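Local coordinates for glycine betaine/carnitine/choline ABC transporter (Staphylococcus aureus subsp. aureus Mu50, PDB 3O66), which probably binds glycine betaine, carnitine or choline outside the cell and delivers the solute to its ABC importer, at residues Q22-M27 against D108-A113; E33-G38 against K238-K243; T73-A78 against I92-G97; D157-F162 against G167-T172; I202-L207 against L256-D261. All coordinates share one frame; numbering follows the deposited sequence.

Interaction 1: residues Q22-M27 against D108-A113; sequences QIISHM and DSYGFA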
# COMPACT_ATOMS: atom_id res chain seq x y z
N GLN A 22 2.38 -7.98 6.44
CA GLN A 22 3.11 -9.13 6.98
C GLN A 22 4.26 -9.57 6.05
O GLN A 22 5.36 -9.86 6.52
CB GLN A 22 2.18 -10.28 7.34
CG GLN A 22 1.17 -9.85 8.42
CD GLN A 22 0.10 -10.86 8.65
OE1 GLN A 22 -0.32 -11.58 7.73
NE2 GLN A 22 -0.38 -10.93 9.89
N ILE A 23 3.99 -9.59 4.75
CA ILE A 23 5.04 -9.88 3.74
C ILE A 23 6.25 -8.93 3.89
O ILE A 23 7.40 -9.39 4.08
CB ILE A 23 4.47 -9.90 2.30
CG1 ILE A 23 3.49 -11.07 2.12
CG2 ILE A 23 5.65 -9.97 1.17
CD1 ILE A 23 2.55 -10.91 0.89
N ILE A 24 5.99 -7.63 3.82
CA ILE A 24 7.08 -6.64 3.90
C ILE A 24 7.73 -6.59 5.29
O ILE A 24 8.94 -6.39 5.39
CB ILE A 24 6.58 -5.26 3.51
CG1 ILE A 24 5.92 -5.32 2.13
CG2 ILE A 24 7.73 -4.24 3.53
CD1 ILE A 24 5.09 -4.08 1.83
N SER A 25 6.95 -6.77 6.36
CA SER A 25 7.57 -6.88 7.71
C SER A 25 8.49 -8.08 7.86
O SER A 25 9.58 -7.98 8.45
CB SER A 25 6.49 -6.87 8.80
OG SER A 25 5.73 -5.69 8.68
N HIS A 26 8.08 -9.22 7.30
CA HIS A 26 8.94 -10.39 7.36
C HIS A 26 10.13 -10.22 6.46
O HIS A 26 11.20 -10.77 6.75
CB HIS A 26 8.19 -11.67 6.97
CG HIS A 26 7.42 -12.25 8.10
ND1 HIS A 26 8.02 -12.82 9.20
CD2 HIS A 26 6.08 -12.31 8.33
CE1 HIS A 26 7.09 -13.22 10.06
NE2 HIS A 26 5.91 -12.92 9.55
N MSE A 27 9.97 -9.45 5.38
CA MSE A 27 11.05 -9.23 4.45
C MSE A 27 12.14 -8.40 5.12
O MSE A 27 13.32 -8.75 5.04
CB MSE A 27 10.52 -8.58 3.16
CG MSE A 27 11.46 -8.54 2.01
SE MSE A 27 10.58 -7.53 0.56
CE MSE A 27 9.15 -8.75 0.02
N ASP A 108 12.15 6.50 1.50
CA ASP A 108 11.69 6.53 0.11
C ASP A 108 10.85 5.26 -0.14
O ASP A 108 11.07 4.25 0.49
CB ASP A 108 12.85 6.59 -0.87
CG ASP A 108 13.52 7.98 -0.92
OD1 ASP A 108 12.99 8.96 -0.35
OD2 ASP A 108 14.58 8.07 -1.55
N SER A 109 9.91 5.34 -1.07
CA SER A 109 8.97 4.25 -1.27
C SER A 109 9.56 2.95 -1.74
O SER A 109 10.56 2.92 -2.51
CB SER A 109 7.84 4.69 -2.23
OG SER A 109 6.92 3.62 -2.48
N TYR A 110 8.97 1.87 -1.26
CA TYR A 110 9.22 0.54 -1.83
C TYR A 110 9.04 0.47 -3.36
O TYR A 110 9.65 -0.37 -4.03
CB TYR A 110 8.29 -0.47 -1.19
CG TYR A 110 8.62 -0.77 0.24
CD1 TYR A 110 9.87 -1.27 0.59
CD2 TYR A 110 7.66 -0.57 1.25
CE1 TYR A 110 10.17 -1.57 1.91
CE2 TYR A 110 7.93 -0.84 2.58
CZ TYR A 110 9.19 -1.34 2.90
OH TYR A 110 9.47 -1.62 4.20
N GLY A 111 8.16 1.33 -3.89
CA GLY A 111 7.93 1.42 -5.33
C GLY A 111 6.48 1.17 -5.71
O GLY A 111 6.11 1.26 -6.88
N PHE A 112 5.64 0.89 -4.71
CA PHE A 112 4.21 0.74 -4.94
C PHE A 112 3.38 1.75 -4.12
O PHE A 112 3.86 2.32 -3.14
CB PHE A 112 3.74 -0.71 -4.66
CG PHE A 112 3.82 -1.13 -3.19
CD1 PHE A 112 2.70 -1.01 -2.35
CD2 PHE A 112 4.98 -1.69 -2.66
CE1 PHE A 112 2.74 -1.41 -1.03
CE2 PHE A 112 5.05 -2.10 -1.32
CZ PHE A 112 3.92 -1.98 -0.49
N ALA A 113 2.14 1.95 -4.56
CA ALA A 113 1.10 2.66 -3.82
C ALA A 113 -0.12 1.75 -3.60
O ALA A 113 -0.51 0.99 -4.51
CB ALA A 113 0.70 3.93 -4.56
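Ile-24 on helix 19-35 reaches two aromatic residues, Tyr-110 and Phe-112, in the loop 108-113. The fold is that of a type II periplasmic-binding protein. The loop leads from strand 104-106 of one lobe to strand 116-120 of the other, so the contact lies where the lobes join. Ile-24 was modelled in two conformations, and the closest distances for the one described are therefore doubtful. From CB the side chain faces the loop and splits. CG2 lies anti to the backbone N and meets the phenol end of Tyr-110, nominally 3.3 Å from CZ. The other branch runs through CG1, anti to the carbonyl carbon (chi1 -54°). Its tip, CD1, comes up to the edge of the Phe-112 ring, close to the ring plane, nominally 3.3 Å from CZ of Phe-112. All three side chains are buried. The Tyr-110 hydroxyl is hydrogen-bonded to Gly-67 O, which should help hold the ring end beside Ile-24. Met-253 of helix 250-261 packs against both Ile-24 and Phe-112. Around Tyr-110 the loop forms an ST turn: Gly-111 N donates to Ser-109 OG at 3.0 Å, with an angle of 159° at the hydrogen.

Interaction 2: residues E33-G38 against K238-K243; sequences EHDTHG and KTTINK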
# COMPACT_ATOMS: atom_id res chain seq x y z
N GLU A 33 18.31 -9.88 9.46
CA GLU A 33 19.06 -11.09 9.86
C GLU A 33 20.20 -11.36 8.89
O GLU A 33 21.33 -11.70 9.30
CB GLU A 33 18.16 -12.31 9.99
CG GLU A 33 17.21 -12.23 11.17
CD GLU A 33 16.29 -13.44 11.30
OE1 GLU A 33 16.74 -14.57 10.99
OE2 GLU A 33 15.12 -13.25 11.72
N HIS A 34 19.89 -11.27 7.60
CA HIS A 34 20.88 -11.58 6.55
C HIS A 34 22.06 -10.61 6.59
O HIS A 34 23.22 -11.04 6.69
CB HIS A 34 20.22 -11.60 5.15
CG HIS A 34 21.21 -11.78 4.03
ND1 HIS A 34 21.72 -13.01 3.67
CD2 HIS A 34 21.79 -10.88 3.19
CE1 HIS A 34 22.56 -12.86 2.65
NE2 HIS A 34 22.62 -11.58 2.35
N ASP A 35 21.77 -9.30 6.53
CA ASP A 35 22.85 -8.31 6.50
C ASP A 35 23.71 -8.28 7.76
O ASP A 35 24.90 -7.94 7.68
CB ASP A 35 22.30 -6.91 6.24
CG ASP A 35 21.92 -6.69 4.80
OD1 ASP A 35 22.04 -7.61 3.97
OD2 ASP A 35 21.50 -5.56 4.50
N THR A 36 23.13 -8.64 8.91
CA THR A 36 23.86 -8.60 10.19
C THR A 36 24.41 -9.96 10.59
O THR A 36 24.90 -10.13 11.68
CB THR A 36 22.99 -8.03 11.35
OG1 THR A 36 21.94 -8.96 11.67
CG2 THR A 36 22.37 -6.67 10.95
N HIS A 37 24.31 -10.92 9.68
CA HIS A 37 24.73 -12.31 9.94
C HIS A 37 24.17 -12.87 11.24
O HIS A 37 24.90 -13.54 12.00
CB HIS A 37 26.27 -12.43 9.92
CG HIS A 37 26.91 -11.71 8.77
ND1 HIS A 37 27.64 -10.55 8.94
CD2 HIS A 37 26.92 -11.97 7.44
CE1 HIS A 37 28.07 -10.13 7.77
NE2 HIS A 37 27.66 -10.98 6.84
N GLY A 38 22.90 -12.61 11.51
CA GLY A 38 22.23 -13.11 12.73
C GLY A 38 22.51 -12.32 14.01
O GLY A 38 21.96 -12.65 15.06
N LYS A 238 20.02 1.51 8.26
CA LYS A 238 19.48 2.45 7.27
C LYS A 238 19.87 1.99 5.86
O LYS A 238 19.07 2.04 4.93
CB LYS A 238 20.03 3.85 7.53
CG LYS A 238 19.46 4.93 6.64
CD LYS A 238 19.96 6.30 7.19
CE LYS A 238 19.84 7.42 6.19
NZ LYS A 238 18.43 7.59 5.77
N THR A 239 21.10 1.50 5.72
CA THR A 239 21.58 0.91 4.46
C THR A 239 20.78 -0.34 4.12
O THR A 239 20.35 -0.52 2.97
CB THR A 239 23.06 0.55 4.57
OG1 THR A 239 23.81 1.75 4.82
CG2 THR A 239 23.56 -0.08 3.30
N THR A 240 20.58 -1.20 5.12
CA THR A 240 19.73 -2.40 4.96
C THR A 240 18.32 -2.07 4.46
O THR A 240 17.87 -2.57 3.40
CB THR A 240 19.71 -3.23 6.25
OG1 THR A 240 21.04 -3.74 6.49
CG2 THR A 240 18.77 -4.40 6.11
N ILE A 241 17.61 -1.22 5.19
CA ILE A 241 16.24 -0.86 4.80
C ILE A 241 16.22 -0.25 3.39
O ILE A 241 15.38 -0.63 2.58
CB ILE A 241 15.58 0.04 5.86
CG1 ILE A 241 15.45 -0.73 7.20
CG2 ILE A 241 14.21 0.57 5.34
CD1 ILE A 241 15.30 0.19 8.46
N ASN A 242 17.15 0.65 3.10
CA ASN A 242 17.23 1.26 1.76
C ASN A 242 17.48 0.27 0.63
O ASN A 242 17.24 0.61 -0.52
CB ASN A 242 18.27 2.38 1.73
CG ASN A 242 17.68 3.73 2.16
OD1 ASN A 242 18.31 4.47 2.93
ND2 ASN A 242 16.47 4.06 1.68
N LYS A 243 17.92 -0.94 0.93
CA LYS A 243 18.08 -1.94 -0.12
C LYS A 243 16.73 -2.23 -0.80
O LYS A 243 16.70 -2.62 -1.95
CB LYS A 243 18.60 -3.25 0.45
CG LYS A 243 20.08 -3.38 0.66
CD LYS A 243 20.27 -4.80 1.27
CE LYS A 243 21.56 -5.41 0.86
NZ LYS A 243 21.68 -6.82 1.27
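Asp-35 and Thr-240 mark the closest backbone approach, 6.9 Å between their CA atoms, at the last turn of helix 19-35 and on helix 236-242. Helix 19-35 stops just there in a Schellman motif: Gly-38 N bonds to Glu-33 O, His-37 N bonds to His-34 O, and His-37 is the C-prime residue with positive phi. The Asp-35 carboxylate carries the contact. Its CG is anti to the carbonyl carbon (chi1 -76°), and its two oxygens take different partners in 238-243. OD2 accepts from Thr-240 OG1 at 2.7 Å through its anti lone pair. OD1 takes the Lys-243 ammonium in a salt bridge, with NZ 2.8 Å away on the syn lone pair. Two bonds on different oxygens should limit rotation of the carboxylate. Lys-243 comes from the opposite direction, and its CD and CE run past OD2. Its NZ also forms a salt bridge with the C-terminal Asp-282 and bonds to Tyr-280 O. Asp-282 bonds to His-34 NE2 as well, and the His-34 ring stacks on Tyr-280. The C-terminal tail thus ties into the same polar cluster. Next to it, Thr-240 packs on Leu-31 and Ile-32 of helix 19-35. Ile-241 points the other way, to Leu-28 of that helix and to Ala-224 and Ala-226 of strand 222-227. Both helices belong to the lobe built on that strand's sheet, in a type II binding-protein fold.

Interaction 3: residues T73-A78 against I92-G97; sequences TDLTGA and IATQQG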
# COMPACT_ATOMS: atom_id res chain seq x y z
N THR A 73 -1.81 8.39 4.28
CA THR A 73 -2.44 8.06 5.55
C THR A 73 -1.72 8.80 6.66
O THR A 73 -2.36 9.41 7.52
CB THR A 73 -2.38 6.58 5.86
OG1 THR A 73 -3.13 5.87 4.87
CG2 THR A 73 -2.96 6.31 7.27
N ASP A 74 -0.39 8.73 6.65
CA ASP A 74 0.35 9.31 7.76
C ASP A 74 0.46 10.85 7.73
O ASP A 74 0.61 11.49 8.78
CB ASP A 74 1.70 8.61 7.88
CG ASP A 74 1.58 7.28 8.59
OD1 ASP A 74 1.01 7.23 9.70
OD2 ASP A 74 2.01 6.27 8.02
N LEU A 75 0.39 11.43 6.53
CA LEU A 75 0.38 12.87 6.37
C LEU A 75 -0.85 13.54 6.98
O LEU A 75 -0.73 14.61 7.59
CB LEU A 75 0.55 13.30 4.91
CG LEU A 75 0.65 14.81 4.62
CD1 LEU A 75 1.82 15.46 5.37
CD2 LEU A 75 0.78 15.07 3.15
N THR A 76 -2.03 12.95 6.80
CA THR A 76 -3.23 13.53 7.39
C THR A 76 -3.59 12.93 8.76
O THR A 76 -4.37 13.51 9.51
CB THR A 76 -4.45 13.44 6.43
OG1 THR A 76 -4.77 12.07 6.22
CG2 THR A 76 -4.14 14.12 5.08
N GLY A 77 -3.04 11.75 9.05
CA GLY A 77 -3.27 11.10 10.32
C GLY A 77 -2.25 11.59 11.33
O GLY A 77 -2.43 12.64 11.93
N ALA A 78 -1.16 10.84 11.49
CA ALA A 78 -0.18 11.13 12.51
C ALA A 78 0.35 12.58 12.44
O ALA A 78 0.47 13.25 13.47
CB ALA A 78 0.97 10.13 12.42
N ILE A 92 7.76 14.49 0.19
CA ILE A 92 8.64 15.44 0.88
C ILE A 92 8.01 15.94 2.20
O ILE A 92 8.68 15.99 3.24
CB ILE A 92 9.02 16.63 -0.05
CG1 ILE A 92 9.99 16.15 -1.14
CG2 ILE A 92 9.66 17.79 0.78
CD1 ILE A 92 10.14 17.11 -2.34
N ALA A 93 6.74 16.35 2.14
CA ALA A 93 6.03 16.80 3.35
C ALA A 93 5.97 15.69 4.40
O ALA A 93 6.12 15.96 5.58
CB ALA A 93 4.61 17.27 3.01
N THR A 94 5.73 14.46 3.97
CA THR A 94 5.70 13.33 4.91
C THR A 94 7.07 13.07 5.57
O THR A 94 7.17 12.84 6.78
CB THR A 94 5.16 12.04 4.21
OG1 THR A 94 3.91 12.36 3.60
CG2 THR A 94 4.91 10.93 5.24
N GLN A 95 8.13 13.08 4.77
CA GLN A 95 9.46 12.78 5.31
C GLN A 95 9.95 13.88 6.27
O GLN A 95 10.52 13.57 7.31
CB GLN A 95 10.45 12.55 4.15
CG GLN A 95 10.13 11.27 3.41
CD GLN A 95 10.92 11.07 2.13
OE1 GLN A 95 11.35 12.04 1.49
NE2 GLN A 95 11.10 9.80 1.74
N GLN A 96 9.68 15.13 5.91
CA GLN A 96 10.09 16.30 6.71
C GLN A 96 9.33 16.25 8.06
O GLN A 96 9.92 16.38 9.12
CB GLN A 96 9.78 17.61 5.95
CG GLN A 96 10.75 17.93 4.80
CD GLN A 96 10.37 19.22 4.01
OE1 GLN A 96 9.21 19.68 4.04
NE2 GLN A 96 11.36 19.79 3.30
N GLY A 97 8.03 15.98 7.99
CA GLY A 97 7.18 15.87 9.16
C GLY A 97 7.60 14.77 10.13
O GLY A 97 7.68 15.00 11.34
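Leu-75 and Thr-94 bring two helices very close, with only 5.5 Å between their CA atoms. The contact joins helix 71-76 to helix 87-102, two consecutive helices in the chain, in the lobe built on the sheet with strands 65-70 and 104-106 of a type II binding-protein fold. Apolar packing makes one part of it. Leu-75 CD1 rests 4.1 Å from Ala-93 CB, which points toward helix 71-76. The Leu-75 side chain is turned so that CG lies anti to its own N (chi1 -176°), which leaves CD1 as the branch that reaches Ala-93. The second part is packing of carbon against a hydroxyl. Leu-75 CB is 3.7 Å from Thr-94 OG1, and the two side chains meet at a slant. That hydroxyl is not left without a polar partner: it is hydrogen-bonded to Ala-90 O, one turn back in its own helix. The small Ala-93 and Thr-94 are consistent with the close approach. Backbone bonds stay on one side: Gly-77 N bonds to Thr-73 O at 2.9 Å in the last turn of helix 71-76, and Leu-75 is also backbone-bonded to Glu-81 in the loop that follows. Nearby, Asp-74 forms a salt bridge with Arg-69 and touches Phe-98 of helix 87-102. Strand 104-106, outermost in its mixed sheet, lies next to the pair. Its Phe-106 is touched by both Asp-74 and Thr-94.

Interaction 4: residues D157-F162 against G167-T172; sequences DGYEGF and GFDFGT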
# COMPACT_ATOMS: atom_id res chain seq x y z
N ASP A 157 -14.77 13.63 -0.03
CA ASP A 157 -13.86 12.86 -0.89
C ASP A 157 -14.40 11.46 -1.24
O ASP A 157 -13.64 10.53 -1.53
CB ASP A 157 -12.43 12.83 -0.32
CG ASP A 157 -12.35 12.27 1.10
OD1 ASP A 157 -12.53 11.04 1.27
OD2 ASP A 157 -12.07 13.05 2.04
N GLY A 158 -15.73 11.34 -1.20
CA GLY A 158 -16.43 10.12 -1.61
C GLY A 158 -17.04 10.26 -2.99
O GLY A 158 -16.55 11.05 -3.82
N TYR A 159 -18.11 9.52 -3.25
CA TYR A 159 -18.73 9.47 -4.57
C TYR A 159 -19.23 10.83 -5.09
O TYR A 159 -19.05 11.14 -6.28
CB TYR A 159 -19.85 8.41 -4.61
CG TYR A 159 -20.44 8.18 -5.99
CD1 TYR A 159 -19.61 7.94 -7.09
CD2 TYR A 159 -21.83 8.17 -6.19
CE1 TYR A 159 -20.14 7.73 -8.37
CE2 TYR A 159 -22.37 7.94 -7.47
CZ TYR A 159 -21.51 7.73 -8.55
OH TYR A 159 -21.99 7.51 -9.82
N GLU A 160 -19.84 11.65 -4.22
CA GLU A 160 -20.33 12.97 -4.65
C GLU A 160 -19.20 13.83 -5.17
O GLU A 160 -19.32 14.44 -6.23
CB GLU A 160 -21.14 13.71 -3.56
CG GLU A 160 -22.47 13.04 -3.20
CD GLU A 160 -23.42 12.85 -4.39
OE1 GLU A 160 -23.63 13.81 -5.17
OE2 GLU A 160 -23.97 11.73 -4.54
N GLY A 161 -18.09 13.86 -4.43
CA GLY A 161 -16.91 14.62 -4.83
C GLY A 161 -16.28 14.08 -6.10
O GLY A 161 -15.79 14.86 -6.91
N PHE A 162 -16.29 12.76 -6.27
CA PHE A 162 -15.74 12.13 -7.47
C PHE A 162 -16.53 12.53 -8.71
O PHE A 162 -15.94 12.82 -9.75
CB PHE A 162 -15.70 10.60 -7.34
CG PHE A 162 -15.58 9.89 -8.66
CD1 PHE A 162 -14.33 9.57 -9.19
CD2 PHE A 162 -16.72 9.55 -9.40
CE1 PHE A 162 -14.22 8.93 -10.43
CE2 PHE A 162 -16.62 8.91 -10.64
CZ PHE A 162 -15.37 8.60 -11.16
N GLY A 167 -16.74 14.52 -13.57
CA GLY A 167 -17.74 15.04 -14.52
C GLY A 167 -18.61 13.98 -15.18
O GLY A 167 -19.17 14.21 -16.25
N PHE A 168 -18.72 12.81 -14.54
CA PHE A 168 -19.62 11.76 -15.03
C PHE A 168 -20.14 10.88 -13.89
O PHE A 168 -19.65 10.94 -12.76
CB PHE A 168 -18.97 10.94 -16.15
CG PHE A 168 -17.72 10.20 -15.73
CD1 PHE A 168 -17.80 8.96 -15.09
CD2 PHE A 168 -16.46 10.73 -16.01
CE1 PHE A 168 -16.64 8.28 -14.71
CE2 PHE A 168 -15.28 10.04 -15.64
CZ PHE A 168 -15.38 8.83 -14.98
N ASP A 169 -21.17 10.08 -14.18
CA ASP A 169 -21.67 9.16 -13.18
C ASP A 169 -22.06 7.81 -13.77
O ASP A 169 -22.02 7.61 -14.99
CB ASP A 169 -22.75 9.80 -12.27
CG ASP A 169 -24.15 9.79 -12.87
OD1 ASP A 169 -24.31 9.67 -14.10
OD2 ASP A 169 -25.11 9.92 -12.06
N PHE A 170 -22.37 6.87 -12.90
CA PHE A 170 -22.57 5.52 -13.34
C PHE A 170 -24.04 5.17 -13.47
O PHE A 170 -24.89 5.72 -12.77
CB PHE A 170 -21.83 4.57 -12.41
CG PHE A 170 -20.35 4.58 -12.64
CD1 PHE A 170 -19.77 3.70 -13.56
CD2 PHE A 170 -19.54 5.49 -11.97
CE1 PHE A 170 -18.41 3.72 -13.78
CE2 PHE A 170 -18.17 5.51 -12.19
CZ PHE A 170 -17.61 4.63 -13.09
N GLY A 171 -24.33 4.24 -14.38
CA GLY A 171 -25.71 3.82 -14.63
C GLY A 171 -26.31 3.16 -13.40
O GLY A 171 -27.47 3.39 -13.08
N THR A 172 -25.50 2.34 -12.74
CA THR A 172 -25.84 1.66 -11.50
C THR A 172 -24.66 1.80 -10.54
O THR A 172 -23.51 1.70 -10.96
CB THR A 172 -26.09 0.15 -11.75
OG1 THR A 172 -27.09 0.02 -12.77
CG2 THR A 172 -26.57 -0.59 -10.44
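Phe-162 turns its ring edge to the face of Phe-168 in an offset edge-to-face pair. The centroids are 5.6 Å apart and the planes stand at 89°. The nearest atoms are Phe-162 CZ and Phe-168 CE1, at 3.8 Å. Phe-168 CE1 itself sits at the rim of the Phe-162 ring, near its plane. The third ring, Phe-170, receives its neighbours at its edge: Phe-162 CE2 is 4.0 Å from Phe-170 CE2, and the Tyr-159 hydroxyl lies in the plane of the ring, 3.8 Å from CD2 of Phe-170. Phe-118 and Tyr-166 also meet the Phe-162 ring, at slanted angles. One hydrogen bond joins the segments. Phe-170 N donates to Tyr-159 OH at 3.2 Å, with a fairly straight angle of 161°. Tyr-159 reaches this point because its CG is anti to the backbone N (chi1 -173°), which sends the ring off the helix toward the loop. Asp-169 CB packs on the same hydroxyl oxygen, 3.4 Å from OH of Tyr-159. The carbonyl O of Phe-168 is buried here with no partner in the model. Met-147 and Leu-145 of strand 144-148 back Tyr-159 and Phe-170. The chain runs from strand 144-148 through helix 159-166 into the adjacent parallel strand 172-176. This is a beta-alpha-beta crossover, and the aromatic cluster packs its helix against the return loop.

Interaction 5: residues I202-L207 against L256-D261; sequences IAAYDL and LNYEAD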
# COMPACT_ATOMS: atom_id res chain seq x y z
N ILE A 202 -6.04 -8.74 -8.24
CA ILE A 202 -5.72 -8.01 -9.47
C ILE A 202 -4.76 -8.87 -10.31
O ILE A 202 -4.90 -8.95 -11.53
CB ILE A 202 -5.09 -6.64 -9.17
CG1 ILE A 202 -6.13 -5.70 -8.52
CG2 ILE A 202 -4.55 -6.03 -10.44
CD1 ILE A 202 -5.52 -4.47 -7.84
N ALA A 203 -3.82 -9.54 -9.64
CA ALA A 203 -2.92 -10.50 -10.30
C ALA A 203 -3.66 -11.80 -10.62
O ALA A 203 -3.49 -12.39 -11.70
CB ALA A 203 -1.63 -10.78 -9.43
N ALA A 204 -4.50 -12.27 -9.72
CA ALA A 204 -5.13 -13.57 -9.96
C ALA A 204 -6.09 -13.52 -11.15
O ALA A 204 -6.20 -14.52 -11.90
CB ALA A 204 -5.85 -14.07 -8.72
N TYR A 205 -6.76 -12.38 -11.34
CA TYR A 205 -7.81 -12.24 -12.34
C TYR A 205 -7.40 -11.34 -13.49
O TYR A 205 -8.23 -11.03 -14.37
CB TYR A 205 -9.09 -11.68 -11.72
CG TYR A 205 -9.60 -12.47 -10.55
CD1 TYR A 205 -9.28 -13.82 -10.38
CD2 TYR A 205 -10.45 -11.88 -9.62
CE1 TYR A 205 -9.75 -14.55 -9.31
CE2 TYR A 205 -10.95 -12.60 -8.54
CZ TYR A 205 -10.59 -13.93 -8.40
OH TYR A 205 -11.06 -14.65 -7.34
N ASP A 206 -6.13 -10.96 -13.51
CA ASP A 206 -5.56 -10.11 -14.56
C ASP A 206 -6.43 -8.85 -14.78
O ASP A 206 -6.80 -8.53 -15.90
CB ASP A 206 -5.37 -10.92 -15.86
CG ASP A 206 -4.40 -10.27 -16.83
OD1 ASP A 206 -3.53 -9.47 -16.41
OD2 ASP A 206 -4.49 -10.56 -18.03
N LEU A 207 -6.77 -8.17 -13.69
CA LEU A 207 -7.62 -6.95 -13.76
C LEU A 207 -6.77 -5.76 -14.22
O LEU A 207 -5.54 -5.79 -14.10
CB LEU A 207 -8.24 -6.68 -12.40
CG LEU A 207 -9.13 -7.76 -11.75
CD1 LEU A 207 -9.60 -7.32 -10.35
CD2 LEU A 207 -10.34 -8.08 -12.64
N LEU A 256 2.83 -10.60 -5.07
CA LEU A 256 3.23 -11.10 -3.76
C LEU A 256 2.00 -11.32 -2.91
O LEU A 256 1.88 -12.34 -2.24
CB LEU A 256 4.20 -10.10 -3.07
CG LEU A 256 5.57 -10.01 -3.74
CD1 LEU A 256 6.34 -8.83 -3.13
CD2 LEU A 256 6.36 -11.35 -3.65
N ASN A 257 1.08 -10.36 -2.93
CA ASN A 257 -0.17 -10.55 -2.16
C ASN A 257 -0.92 -11.80 -2.62
O ASN A 257 -1.52 -12.51 -1.80
CB ASN A 257 -1.08 -9.34 -2.27
CG ASN A 257 -0.69 -8.25 -1.29
OD1 ASN A 257 -0.22 -8.53 -0.17
ND2 ASN A 257 -0.85 -7.00 -1.71
N TYR A 258 -0.88 -12.08 -3.92
CA TYR A 258 -1.57 -13.25 -4.47
C TYR A 258 -0.97 -14.53 -3.89
O TYR A 258 -1.70 -15.51 -3.58
CB TYR A 258 -1.48 -13.24 -6.00
CG TYR A 258 -2.05 -14.44 -6.73
CD1 TYR A 258 -3.27 -15.00 -6.36
CD2 TYR A 258 -1.39 -14.96 -7.85
CE1 TYR A 258 -3.80 -16.11 -7.06
CE2 TYR A 258 -1.91 -16.04 -8.55
CZ TYR A 258 -3.12 -16.61 -8.15
OH TYR A 258 -3.60 -17.67 -8.86
N GLU A 259 0.35 -14.53 -3.74
CA GLU A 259 1.08 -15.69 -3.22
C GLU A 259 0.56 -16.01 -1.81
O GLU A 259 0.45 -17.18 -1.45
CB GLU A 259 2.58 -15.39 -3.16
CG GLU A 259 3.29 -15.27 -4.52
CD GLU A 259 3.33 -16.57 -5.29
OE1 GLU A 259 3.92 -17.56 -4.80
OE2 GLU A 259 2.77 -16.59 -6.41
N ALA A 260 0.30 -14.98 -1.01
CA ALA A 260 -0.21 -15.21 0.36
C ALA A 260 -1.73 -15.46 0.44
O ALA A 260 -2.17 -16.39 1.08
CB ALA A 260 0.21 -14.10 1.30
N ASP A 261 -2.50 -14.65 -0.25
CA ASP A 261 -3.97 -14.67 -0.14
C ASP A 261 -4.67 -15.63 -1.08
O ASP A 261 -5.68 -16.22 -0.72
CB ASP A 261 -4.54 -13.27 -0.36
CG ASP A 261 -4.19 -12.31 0.74
OD1 ASP A 261 -3.90 -12.75 1.89
OD2 ASP A 261 -4.18 -11.10 0.45
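Ala-204 sets its methyl over one face of the Tyr-258 ring, and this is the tight part of the contact. CB of Ala-204 stands 3.8 Å from the centroid of the Tyr-258 ring, 30° off the ring normal, a CH-pi interaction. The closest ring atom is Tyr-258 CE1, 3.3 Å from Ala-204 CB. The CA of Ala-204 also lies above the ring, over its centre. CG anti to the backbone N (chi1 175°) carries the Tyr-258 ring out to helix 200-204, and chi2 of 43° sets which way its face turns. Packing is looser at the root of the side chain, where Ala-203 CB and Tyr-258 CB are 4.2 Å apart. In this type II binding-protein fold, helix 200-204 belongs to one lobe and helix 250-261 to the other. The contact therefore bridges the lobes, and it may depend on how far they are closed. Next to the contact, Asn-257 is buried and bonds through ND2 to Thr-198 O and to Glu-20 OE1. The contact is near the surface: none of its three touching residues is fully buried. The Tyr-258 side chain also touches Lys-263, in the loop that follows helix 250-261. Ala-203 touches Gln-254, one turn before Tyr-258 on that helix.

Interactions 1, 3 and 4 are buried, interaction 2 partly so, and interaction 5 lies at the surface. Interactions 1 and 2 share helix 19-35. The first is apolar and lies near the chain centre; the second, at the helix end, has a salt bridge and a hydroxyl bond. Interactions 1 and 5 touch through packing of Ile-23 on helix 250-261, both at the lobe junction. Asp-108 and Gln-95 probably hydrogen-bond between interactions 1 and 3. Interactions 1 to 3 involve the lobe with helix 19-35; interaction 4 lies in the other, its centre about 46 Å from that of interaction 2. It is the most aromatic, whereas interaction 3 packs a leucine on an alanine and a threonine hydroxyl.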